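Local structure of divalent-cation tolerance protein CutA (Thermotoga maritima, 1VHF) at residues R27-S39 with D50-K63. The protein probably acts in resistance toward heavy metals, as a homotrimeric CutA-family protein thought to bind copper. Sequence-based numbering, arbitrary orientation.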
ATOM      1  N   ARG A  27       0.423  -6.884 -11.788  1.00 12.19           N
ATOM      2  CA  ARG A  27       1.866  -6.725 -11.829  1.00 13.95           C
ATOM      3  C   ARG A  27       2.254  -5.281 -11.603  1.00 12.32           C
ATOM      4  O   ARG A  27       3.288  -4.783 -12.078  1.00 14.84           O
ATOM      5  CB  ARG A  27       2.465  -7.344 -13.102  1.00 16.09           C
ATOM      6  CG  ARG A  27       2.133  -8.844 -13.213  1.00 17.42           C
ATOM      7  CD  ARG A  27       3.059  -9.513 -14.240  1.00 20.71           C
ATOM      8  NE  ARG A  27       2.607 -10.885 -14.519  1.00 21.33           N
ATOM      9  CZ  ARG A  27       2.805 -11.945 -13.756  1.00 24.42           C
ATOM     10  NH1 ARG A  27       3.469 -11.877 -12.623  1.00 19.80           N
ATOM     11  NH2 ARG A  27       2.314 -13.132 -14.140  1.00 25.48           N
ATOM     12  N   LEU A  28       1.498  -4.635 -10.683  1.00 12.36           N
ATOM     13  CA  LEU A  28       1.745  -3.246 -10.341  1.00 10.66           C
ATOM     14  C   LEU A  28       2.694  -3.121  -9.155  1.00 11.34           C
ATOM     15  O   LEU A  28       3.262  -2.049  -8.936  1.00 13.17           O
ATOM     16  CB  LEU A  28       0.477  -2.453 -10.053  1.00 13.49           C
ATOM     17  CG  LEU A  28      -0.419  -2.240 -11.287  1.00 14.45           C
ATOM     18  CD1 LEU A  28      -1.710  -1.565 -10.855  1.00 15.54           C
ATOM     19  CD2 LEU A  28       0.278  -1.393 -12.334  1.00 16.03           C
ATOM     20  N   ILE A  29       2.773  -4.180  -8.367  1.00 10.62           N
ATOM     21  CA  ILE A  29       3.631  -4.249  -7.198  1.00  9.68           C
ATOM     22  C   ILE A  29       4.359  -5.601  -7.227  1.00  9.98           C
ATOM     23  O   ILE A  29       3.932  -6.560  -7.865  1.00 10.47           O
ATOM     24  CB  ILE A  29       2.877  -4.159  -5.853  1.00  9.27           C
ATOM     25  CG1 ILE A  29       1.933  -5.359  -5.647  1.00 10.56           C
ATOM     26  CG2 ILE A  29       2.071  -2.857  -5.744  1.00 11.70           C
ATOM     27  CD1 ILE A  29       1.248  -5.360  -4.286  1.00 11.10           C
ATOM     28  N   ALA A  30       5.512  -5.631  -6.532  1.00  9.61           N
ATOM     29  CA  ALA A  30       6.289  -6.853  -6.422  1.00 10.42           C
ATOM     30  C   ALA A  30       5.819  -7.686  -5.230  1.00 10.58           C
ATOM     31  O   ALA A  30       5.936  -8.894  -5.200  1.00 11.07           O
ATOM     32  CB  ALA A  30       7.772  -6.512  -6.253  1.00 10.85           C
ATOM     33  N   CYS A  31       5.345  -6.978  -4.174  1.00  8.66           N
ATOM     34  CA  CYS A  31       4.855  -7.685  -3.003  1.00 10.31           C
ATOM     35  C   CYS A  31       4.203  -6.689  -2.042  1.00  9.03           C
ATOM     36  O   CYS A  31       4.329  -5.485  -2.268  1.00  8.19           O
ATOM     37  CB  CYS A  31       6.026  -8.350  -2.277  1.00 13.04           C
ATOM     38  SG  CYS A  31       7.428  -7.293  -1.984  1.00 14.66           S
ATOM     39  N   PHE A  32       3.535  -7.223  -1.044  1.00  8.51           N
ATOM     40  CA  PHE A  32       2.975  -6.350  -0.026  1.00  7.57           C
ATOM     41  C   PHE A  32       3.241  -7.001   1.329  1.00  7.64           C
ATOM     42  O   PHE A  32       3.392  -8.221   1.441  1.00  8.52           O
ATOM     43  CB  PHE A  32       1.460  -6.118  -0.198  1.00  9.80           C
ATOM     44  CG  PHE A  32       0.599  -7.314   0.045  1.00  8.63           C
ATOM     45  CD1 PHE A  32       0.198  -7.677   1.322  1.00 11.62           C
ATOM     46  CD2 PHE A  32       0.148  -8.100  -1.032  1.00  8.89           C
ATOM     47  CE1 PHE A  32      -0.586  -8.797   1.556  1.00 12.92           C
ATOM     48  CE2 PHE A  32      -0.639  -9.197  -0.798  1.00  9.67           C
ATOM     49  CZ  PHE A  32      -1.013  -9.590   0.482  1.00 11.39           C
ATOM     50  N   ASN A  33       3.270  -6.150   2.358  1.00  8.49           N
ATOM     51  CA  ASN A  33       3.370  -6.577   3.761  1.00  8.31           C
ATOM     52  C   ASN A  33       2.209  -5.894   4.507  1.00  8.43           C
ATOM     53  O   ASN A  33       2.139  -4.660   4.451  1.00 11.45           O
ATOM     54  CB  ASN A  33       4.693  -6.190   4.407  1.00  8.60           C
ATOM     55  CG  ASN A  33       5.900  -6.948   3.937  1.00  9.42           C
ATOM     56  OD1 ASN A  33       7.019  -6.587   4.333  1.00 12.08           O
ATOM     57  ND2 ASN A  33       5.798  -8.000   3.142  1.00  8.62           N
ATOM     58  N   ALA A  34       1.315  -6.640   5.147  1.00  7.96           N
ATOM     59  CA  ALA A  34       0.175  -5.997   5.822  1.00  7.26           C
ATOM     60  C   ALA A  34       0.164  -6.399   7.294  1.00  7.48           C
ATOM     61  O   ALA A  34       0.639  -7.475   7.680  1.00  7.40           O
ATOM     62  CB  ALA A  34      -1.127  -6.432   5.145  1.00  8.11           C
ATOM     63  N   PHE A  35      -0.371  -5.521   8.148  1.00  7.24           N
ATOM     64  CA  PHE A  35      -0.389  -5.796   9.583  1.00  8.14           C
ATOM     65  C   PHE A  35      -1.506  -5.004  10.276  1.00  8.21           C
ATOM     66  O   PHE A  35      -1.980  -3.979   9.774  1.00  7.34           O
ATOM     67  CB  PHE A  35       0.940  -5.438  10.286  1.00  9.93           C
ATOM     68  CG  PHE A  35       1.475  -4.065   9.984  1.00  9.89           C
ATOM     69  CD1 PHE A  35       2.115  -3.787   8.779  1.00 11.08           C
ATOM     70  CD2 PHE A  35       1.357  -3.036  10.931  1.00  9.87           C
ATOM     71  CE1 PHE A  35       2.587  -2.535   8.473  1.00 11.52           C
ATOM     72  CE2 PHE A  35       1.924  -1.793  10.680  1.00 11.22           C
ATOM     73  CZ  PHE A  35       2.503  -1.522   9.450  1.00 13.02           C
ATOM     74  N   GLU A  36      -2.008  -5.559  11.368  1.00  8.87           N
ATOM     75  CA  GLU A  36      -3.122  -4.934  12.083  1.00  9.77           C
ATOM     76  C   GLU A  36      -2.654  -3.712  12.856  1.00  7.60           C
ATOM     77  O   GLU A  36      -1.568  -3.706  13.477  1.00  9.53           O
ATOM     78  CB  GLU A  36      -3.786  -5.961  13.032  1.00 13.14           C
ATOM     79  CG  GLU A  36      -5.173  -5.494  13.456  1.00 16.81           C
ATOM     80  CD  GLU A  36      -5.830  -6.481  14.424  1.00 24.85           C
ATOM     81  OE1 GLU A  36      -5.269  -7.579  14.642  1.00 26.61           O
ATOM     82  OE2 GLU A  36      -6.898  -6.078  14.935  1.00 26.50           O
ATOM     83  N   ILE A  37      -3.512  -2.692  12.856  1.00  6.52           N
ATOM     84  CA  ILE A  37      -3.247  -1.457  13.564  1.00  6.68           C
ATOM     85  C   ILE A  37      -4.461  -0.958  14.328  1.00  6.73           C
ATOM     86  O   ILE A  37      -5.609  -1.345  14.069  1.00  8.60           O
ATOM     87  CB  ILE A  37      -2.801  -0.314  12.614  1.00  6.86           C
ATOM     88  CG1 ILE A  37      -3.840  -0.056  11.533  1.00  6.67           C
ATOM     89  CG2 ILE A  37      -1.450  -0.656  11.973  1.00 10.19           C
ATOM     90  CD1 ILE A  37      -3.612   1.281  10.841  1.00  9.52           C
ATOM     91  N   ARG A  38      -4.148  -0.136  15.346  1.00  7.84           N
ATOM     92  CA  ARG A  38      -5.226   0.649  15.991  1.00  6.65           C
ATOM     93  C   ARG A  38      -5.014   2.060  15.445  1.00  8.99           C
ATOM     94  O   ARG A  38      -3.849   2.486  15.258  1.00 10.57           O
ATOM     95  CB  ARG A  38      -4.978   0.697  17.503  1.00  8.63           C
ATOM     96  CG  ARG A  38      -5.024  -0.665  18.152  1.00 14.61           C
ATOM     97  CD  ARG A  38      -6.447  -1.197  18.171  1.00 21.77           C
ATOM     98  NE  ARG A  38      -6.511  -2.311  19.138  1.00 30.58           N
ATOM     99  CZ  ARG A  38      -7.655  -2.692  19.688  1.00 33.84           C
ATOM    100  NH1 ARG A  38      -8.764  -2.019  19.363  1.00 34.82           N
ATOM    101  NH2 ARG A  38      -7.724  -3.679  20.572  1.00 36.25           N
ATOM    102  N   SER A  39      -6.073   2.800  15.175  1.00  7.91           N
ATOM    103  CA  SER A  39      -5.881   4.161  14.677  1.00  8.56           C
ATOM    104  C   SER A  39      -6.805   5.104  15.452  1.00  9.13           C
ATOM    105  O   SER A  39      -7.743   4.670  16.115  1.00  9.76           O
ATOM    106  CB  SER A  39      -6.232   4.211  13.194  1.00 11.38           C
ATOM    107  OG  SER A  39      -7.543   3.774  12.946  1.00 11.25           O
ATOM    108  N   ASP A  50     -10.289   3.359  16.115  1.00 10.98           N
ATOM    109  CA  ASP A  50     -10.659   2.389  15.120  1.00 12.50           C
ATOM    110  C   ASP A  50      -9.585   1.278  15.037  1.00 10.50           C
ATOM    111  O   ASP A  50      -8.565   1.388  15.702  1.00 11.00           O
ATOM    112  CB  ASP A  50     -10.690   3.135  13.782  1.00 16.15           C
ATOM    113  CG  ASP A  50     -11.474   2.599  12.642  1.00 18.32           C
ATOM    114  OD1 ASP A  50     -12.047   1.473  12.735  1.00 18.42           O
ATOM    115  OD2 ASP A  50     -11.538   3.239  11.553  1.00 19.49           O
ATOM    116  N   LYS A  51     -10.008   0.227  14.401  1.00 11.85           N
ATOM    117  CA  LYS A  51      -9.149  -0.967  14.188  1.00 11.30           C
ATOM    118  C   LYS A  51      -9.094  -1.105  12.670  1.00 10.40           C
ATOM    119  O   LYS A  51     -10.129  -1.082  11.994  1.00 12.16           O
ATOM    120  CB  LYS A  51      -9.787  -2.213  14.784  1.00 15.22           C
ATOM    121  CG  LYS A  51      -9.734  -2.317  16.304  1.00 25.67           C
ATOM    122  CD  LYS A  51     -10.411  -3.635  16.693  1.00 31.04           C
ATOM    123  CE  LYS A  51     -10.490  -3.884  18.169  1.00 35.91           C
ATOM    124  NZ  LYS A  51     -11.193  -2.820  18.933  1.00 39.01           N
ATOM    125  N   GLU A  52      -7.893  -1.136  12.133  1.00  8.83           N
ATOM    126  CA  GLU A  52      -7.686  -1.227  10.678  1.00  8.61           C
ATOM    127  C   GLU A  52      -6.496  -2.125  10.380  1.00  8.16           C
ATOM    128  O   GLU A  52      -5.908  -2.737  11.262  1.00  8.54           O
ATOM    129  CB  GLU A  52      -7.362   0.172  10.118  1.00  9.98           C
ATOM    130  CG  GLU A  52      -8.496   1.194  10.182  1.00  9.26           C
ATOM    131  CD  GLU A  52      -7.991   2.509   9.611  1.00 12.07           C
ATOM    132  OE1 GLU A  52      -7.330   3.305  10.289  1.00 12.16           O
ATOM    133  OE2 GLU A  52      -8.043   2.611   8.355  1.00 14.41           O
ATOM    134  N   TRP A  53      -6.269  -2.340   9.063  1.00  8.30           N
ATOM    135  CA  TRP A  53      -5.075  -3.053   8.610  1.00  8.85           C
ATOM    136  C   TRP A  53      -4.263  -2.088   7.750  1.00  8.91           C
ATOM    137  O   TRP A  53      -4.816  -1.431   6.873  1.00 11.46           O
ATOM    138  CB  TRP A  53      -5.375  -4.327   7.786  1.00  9.30           C
ATOM    139  CG  TRP A  53      -5.603  -5.490   8.734  1.00  8.28           C
ATOM    140  CD1 TRP A  53      -6.642  -5.648   9.603  1.00 10.74           C
ATOM    141  CD2 TRP A  53      -4.753  -6.604   8.939  1.00 10.54           C
ATOM    142  NE1 TRP A  53      -6.486  -6.791  10.340  1.00 10.78           N
ATOM    143  CE2 TRP A  53      -5.335  -7.422   9.930  1.00 12.00           C
ATOM    144  CE3 TRP A  53      -3.560  -7.016   8.331  1.00 12.94           C
ATOM    145  CZ2 TRP A  53      -4.730  -8.598  10.380  1.00 15.05           C
ATOM    146  CZ3 TRP A  53      -2.965  -8.188   8.751  1.00 13.98           C
ATOM    147  CH2 TRP A  53      -3.565  -8.968   9.771  1.00 15.15           C
ATOM    148  N   ALA A  54      -2.977  -2.000   8.023  1.00  6.41           N
ATOM    149  CA  ALA A  54      -2.091  -1.175   7.229  1.00  6.20           C
ATOM    150  C   ALA A  54      -1.388  -2.118   6.233  1.00  7.96           C
ATOM    151  O   ALA A  54      -1.267  -3.316   6.526  1.00  7.94           O
ATOM    152  CB  ALA A  54      -1.038  -0.554   8.131  1.00  7.76           C
ATOM    153  N   ALA A  55      -0.921  -1.526   5.149  1.00  6.62           N
ATOM    154  CA  ALA A  55      -0.127  -2.316   4.225  1.00  7.39           C
ATOM    155  C   ALA A  55       0.887  -1.409   3.555  1.00  8.33           C
ATOM    156  O   ALA A  55       0.698  -0.224   3.328  1.00  8.41           O
ATOM    157  CB  ALA A  55      -1.005  -2.950   3.154  1.00  9.47           C
ATOM    158  N   ILE A  56       2.024  -2.053   3.277  1.00  8.30           N
ATOM    159  CA  ILE A  56       3.110  -1.422   2.527  1.00  8.97           C
ATOM    160  C   ILE A  56       3.188  -2.225   1.208  1.00  8.42           C
ATOM    161  O   ILE A  56       3.310  -3.455   1.238  1.00  9.63           O
ATOM    162  CB  ILE A  56       4.468  -1.315   3.167  1.00 13.80           C
ATOM    163  CG1 ILE A  56       5.068  -2.577   3.741  1.00 17.02           C
ATOM    164  CG2 ILE A  56       4.448  -0.189   4.248  1.00 14.89           C
ATOM    165  CD1 ILE A  56       6.596  -2.573   3.793  1.00 20.96           C
ATOM    166  N   PHE A  57       3.163  -1.501   0.130  1.00  8.37           N
ATOM    167  CA  PHE A  57       3.201  -2.081  -1.240  1.00  9.10           C
ATOM    168  C   PHE A  57       4.557  -1.713  -1.837  1.00 11.95           C
ATOM    169  O   PHE A  57       4.859  -0.512  -1.893  1.00 12.53           O
ATOM    170  CB  PHE A  57       2.071  -1.469  -2.067  1.00  9.25           C
ATOM    171  CG  PHE A  57       0.710  -1.761  -1.507  1.00  9.61           C
ATOM    172  CD1 PHE A  57       0.177  -3.029  -1.566  1.00 10.97           C
ATOM    173  CD2 PHE A  57      -0.026  -0.744  -0.910  1.00 10.53           C
ATOM    174  CE1 PHE A  57      -1.097  -3.310  -1.085  1.00 10.00           C
ATOM    175  CE2 PHE A  57      -1.297  -1.006  -0.427  1.00 11.13           C
ATOM    176  CZ  PHE A  57      -1.824  -2.281  -0.505  1.00 10.05           C
ATOM    177  N   LYS A  58       5.339  -2.714  -2.195  1.00 10.42           N
ATOM    178  CA  LYS A  58       6.679  -2.419  -2.739  1.00  9.63           C
ATOM    179  C   LYS A  58       6.661  -2.469  -4.252  1.00  9.30           C
ATOM    180  O   LYS A  58       6.149  -3.421  -4.857  1.00  9.49           O
ATOM    181  CB  LYS A  58       7.692  -3.480  -2.219  1.00 10.78           C
ATOM    182  CG  LYS A  58       7.906  -3.257  -0.707  1.00 20.11           C
ATOM    183  CD  LYS A  58       8.592  -4.436  -0.044  1.00 26.45           C
ATOM    184  CE  LYS A  58       7.510  -5.295   0.621  1.00 27.54           C
ATOM    185  NZ  LYS A  58       7.850  -6.726   0.554  1.00 29.56           N
ATOM    186  N   THR A  59       7.165  -1.379  -4.875  1.00  9.24           N
ATOM    187  CA  THR A  59       7.200  -1.387  -6.336  1.00 12.33           C
ATOM    188  C   THR A  59       8.319  -0.446  -6.792  1.00 12.62           C
ATOM    189  O   THR A  59       9.134  -0.052  -5.967  1.00 12.23           O
ATOM    190  CB  THR A  59       5.825  -1.023  -6.906  1.00 13.22           C
ATOM    191  OG1 THR A  59       5.806  -1.338  -8.306  1.00 15.37           O
ATOM    192  CG2 THR A  59       5.478   0.452  -6.717  1.00 12.66           C
ATOM    193  N   THR A  60       8.362  -0.206  -8.104  1.00 14.26           N
ATOM    194  CA  THR A  60       9.404   0.707  -8.606  1.00 14.13           C
ATOM    195  C   THR A  60       8.847   2.086  -8.784  1.00 14.31           C
ATOM    196  O   THR A  60       7.652   2.327  -8.894  1.00 14.88           O
ATOM    197  CB  THR A  60       9.946   0.145  -9.941  1.00 15.86           C
ATOM    198  OG1 THR A  60       8.892   0.160 -10.910  1.00 19.63           O
ATOM    199  CG2 THR A  60      10.543  -1.234  -9.759  1.00 16.29           C
ATOM    200  N   GLU A  61       9.737   3.113  -8.822  1.00 15.36           N
ATOM    201  CA  GLU A  61       9.252   4.475  -9.054  1.00 17.25           C
ATOM    202  C   GLU A  61       8.431   4.584 -10.335  1.00 16.76           C
ATOM    203  O   GLU A  61       7.483   5.391 -10.395  1.00 18.23           O
ATOM    204  CB  GLU A  61      10.467   5.408  -9.189  1.00 18.30           C
ATOM    205  CG  GLU A  61      11.186   5.721  -7.903  1.00 23.39           C
ATOM    206  CD  GLU A  61      12.401   6.593  -8.248  1.00 25.31           C
ATOM    207  OE1 GLU A  61      12.995   6.270  -9.303  1.00 25.25           O
ATOM    208  OE2 GLU A  61      12.597   7.590  -7.545  1.00 25.58           O
ATOM    209  N   GLU A  62       8.786   3.840 -11.378  1.00 16.55           N
ATOM    210  CA  GLU A  62       8.083   3.881 -12.661  1.00 18.24           C
ATOM    211  C   GLU A  62       6.633   3.467 -12.564  1.00 17.82           C
ATOM    212  O   GLU A  62       5.810   3.936 -13.344  1.00 20.06           O
ATOM    213  CB  GLU A  62       8.808   3.042 -13.716  1.00 19.22           C
ATOM    214  N   LYS A  63       6.296   2.615 -11.590  1.00 16.71           N
ATOM    215  CA  LYS A  63       4.927   2.177 -11.413  1.00 15.64           C
ATOM    216  C   LYS A  63       4.167   3.022 -10.408  1.00 14.23           C
ATOM    217  O   LYS A  63       2.971   2.745 -10.214  1.00 12.97           O
ATOM    218  CB  LYS A  63       4.943   0.707 -10.921  1.00 16.09           C
ATOM    219  CG  LYS A  63       5.486  -0.251 -11.980  1.00 20.82           C
ATOM    220  CD  LYS A  63       4.367  -0.556 -12.991  1.00 25.87           C
ATOM    221  CE  LYS A  63       4.794  -1.708 -13.895  1.00 29.94           C
ATOM    222  NZ  LYS A  63       4.583  -1.356 -15.329  1.00 31.79           N
TER
HETATM  223  O   HOH W   1       9.193  -6.790   2.716  1.00 21.48           O
HETATM  224  O   HOH W   2      -9.224   0.954  18.723  1.00 37.16           O
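The indole of Trp53 lies over the backbone of the neighbouring strand: Phe35 C and Glu36 N sit on one face of the ring, and Glu36 CA stands 4.0 Å from the centroid of its five-membered ring, a CH-pi contact. Trp53 gets there with CG beside its own backbone N (chi1 -85°). Extended from CG, the Glu36 chain runs past the pyrrole side, with CG 3.6 Å from Trp53 NE1 and its carboxylate nearly parallel to the indole. On the opposite surface of the sheet, Phe35 turns one face to Ala54, whose CB makes a second CH-pi contact 4.1 Å from the ring centroid; Ile37 CG2 touches the same methyl. Farther along, Phe57 CD1 meets Phe32 CB and Ile29 CD1 obliquely, on the side where Leu17 and Leu23 of helix 13-25 cover Phe32 and Ile29.

Strands 31-43 and 46-60 pair here as an antiparallel hairpin of the ferredoxin-like CutA fold, in register from Cys31-Lys58 to Ser39-Asp50. Past the pairing, Thr59 OG1 donates to Leu28 O (2.7 Å), tying the turn after helix 13-25 to the sheet.

Trp53 and Phe35 thus rest on backbone and aliphatic carbon, whereas the buried Glu52 carboxylate is met by polar groups: Ser39 OG donates to Glu52 OE1 on its anti lone pair (2.7 Å), while Tyr77 OH and Thr9 OG1 are hydrogen-bonded to OE2. Held by these three hydroxyls, the carboxylate is fixed in its rotation and, though buried, probably carries a negative charge.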